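Local coordinates for protein putative transcriptional regulator (TetR/AcrR family) (Acinetobacter sp., PDB 3KNW) that probably binds DNA through an N-terminal helix-turn-helix domain and regulates transcription, as in other members of the TetR/AcrR family, at residues Lys30-Val35 with Glu56-Phe61. Residues are numbered along the deposited sequence; the frame is centred on the assembly and turned at random.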
# COMPACT_ATOMS: atom_id res chain seq x y z
N LYS A 30 13.17 4.74 -6.75
CA LYS A 30 12.59 5.55 -7.82
C LYS A 30 11.56 4.87 -8.72
O LYS A 30 11.00 5.50 -9.62
CB LYS A 30 13.72 6.12 -8.68
CG LYS A 30 14.65 7.08 -7.90
CD LYS A 30 15.75 7.71 -8.79
CE LYS A 30 16.83 8.44 -7.95
NZ LYS A 30 16.23 9.36 -6.91
N GLY A 31 11.28 3.60 -8.49
CA GLY A 31 10.36 2.91 -9.37
C GLY A 31 11.02 2.45 -10.65
O GLY A 31 12.28 2.51 -10.81
N PHE A 32 10.18 1.97 -11.57
CA PHE A 32 10.69 1.33 -12.75
C PHE A 32 10.48 2.17 -13.97
O PHE A 32 11.46 2.48 -14.68
CB PHE A 32 10.06 -0.03 -12.94
CG PHE A 32 10.62 -0.77 -14.09
CD1 PHE A 32 11.88 -1.32 -14.01
CD2 PHE A 32 9.92 -0.88 -15.28
CE1 PHE A 32 12.42 -1.98 -15.10
CE2 PHE A 32 10.44 -1.55 -16.36
CZ PHE A 32 11.69 -2.09 -16.27
N VAL A 33 9.23 2.55 -14.23
CA VAL A 33 8.93 3.32 -15.44
C VAL A 33 9.64 4.68 -15.43
O VAL A 33 9.99 5.21 -16.48
CB VAL A 33 7.41 3.51 -15.64
CG1 VAL A 33 6.71 2.15 -15.75
CG2 VAL A 33 6.83 4.29 -14.49
N GLY A 34 9.86 5.23 -14.24
CA GLY A 34 10.55 6.51 -14.11
C GLY A 34 11.99 6.53 -14.60
O GLY A 34 12.51 7.60 -14.97
N VAL A 35 12.66 5.37 -14.62
CA VAL A 35 14.12 5.35 -14.89
C VAL A 35 14.50 4.95 -16.30
O VAL A 35 13.80 4.17 -16.95
CB VAL A 35 14.88 4.41 -13.96
CG1 VAL A 35 14.54 4.68 -12.53
CG2 VAL A 35 14.65 2.94 -14.33
N GLU A 56 18.44 -7.96 -23.08
CA GLU A 56 18.18 -7.33 -24.38
C GLU A 56 17.45 -5.97 -24.33
O GLU A 56 17.49 -5.21 -25.29
CB GLU A 56 17.49 -8.33 -25.33
CG GLU A 56 16.09 -8.79 -24.92
CD GLU A 56 15.47 -9.73 -25.97
OE1 GLU A 56 16.16 -10.72 -26.33
OE2 GLU A 56 14.33 -9.47 -26.44
N SER A 57 16.80 -5.64 -23.23
CA SER A 57 16.05 -4.36 -23.15
C SER A 57 15.75 -4.02 -21.71
O SER A 57 15.84 -4.88 -20.86
CB SER A 57 14.72 -4.48 -23.87
OG SER A 57 13.95 -5.45 -23.21
N LYS A 58 15.40 -2.76 -21.45
CA LYS A 58 14.99 -2.35 -20.14
C LYS A 58 13.88 -3.30 -19.63
O LYS A 58 13.87 -3.67 -18.48
CB LYS A 58 14.48 -0.89 -20.14
CG LYS A 58 14.25 -0.27 -18.71
CD LYS A 58 13.37 0.99 -18.73
CE LYS A 58 12.76 1.27 -17.33
NZ LYS A 58 11.62 2.24 -17.37
N GLU A 59 13.02 -3.74 -20.53
CA GLU A 59 11.91 -4.59 -20.18
C GLU A 59 12.34 -6.02 -19.82
O GLU A 59 11.90 -6.54 -18.78
CB GLU A 59 10.83 -4.55 -21.27
CG GLU A 59 9.54 -5.27 -20.96
CD GLU A 59 8.71 -4.66 -19.79
OE1 GLU A 59 8.51 -3.40 -19.74
OE2 GLU A 59 8.25 -5.48 -18.96
N ALA A 60 13.21 -6.65 -20.63
CA ALA A 60 13.77 -7.97 -20.25
C ALA A 60 14.37 -7.95 -18.84
O ALA A 60 14.19 -8.87 -18.04
CB ALA A 60 14.83 -8.45 -21.26
N PHE A 61 15.06 -6.87 -18.56
CA PHE A 61 15.80 -6.69 -17.34
C PHE A 61 14.85 -6.55 -16.16
O PHE A 61 15.07 -7.13 -15.10
CB PHE A 61 16.66 -5.45 -17.51
CG PHE A 61 17.24 -4.94 -16.24
CD1 PHE A 61 18.24 -5.64 -15.60
CD2 PHE A 61 16.84 -3.73 -15.72
CE1 PHE A 61 18.82 -5.14 -14.47
CE2 PHE A 61 17.40 -3.25 -14.57
CZ PHE A 61 18.38 -3.95 -13.95
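Lys58 reaches from the first turn of helix 58-81 into the turn Phe32-Val35, and its ammonium ends between backbone carbonyls and an aromatic face. With CG anti to the backbone N (chi1 -169°) and the rest of the chain extended, NZ arrives at Phe32 O, a hydrogen bond of 2.7 Å. The nitrogen sits above that carbonyl's plane, while Val35 N, closing the type I turn, comes to the same oxygen from the opposite face; two donors thus grip one acceptor. A weak bond from Lys58 NZ to Val35 O, 2.9 Å, adds a second carbonyl.

The Phe32 ring and the Lys58 chain meet tip to tip, one ring face lying over the end of the lysine. Lys58 CE stands 3.8 Å from the Phe32 ring centroid, a CH-pi contact. Lys58 NZ, also over the face, makes a cation-pi contact at 4.3 Å from that centroid. At the ring's edge, Phe32 CZ approaches Lys58 O in plane at 3.5 Å. Val35 CG2 packs against Lys58 CE, the two side chains crossing nearly at right angles.

Beyond the pair, Glu120 accepts from Phe32 N and Val33 N, and Glu59 OE2 is hydrogen-bonded to Ser125 OG. Ser57 N-caps the helix, its OG accepting from Ala60 N. The lysine ties the loop leading into the predicted helix-turn-helix to the start of helix 58-81, the long helix after that motif in the TetR-type DNA-binding domain.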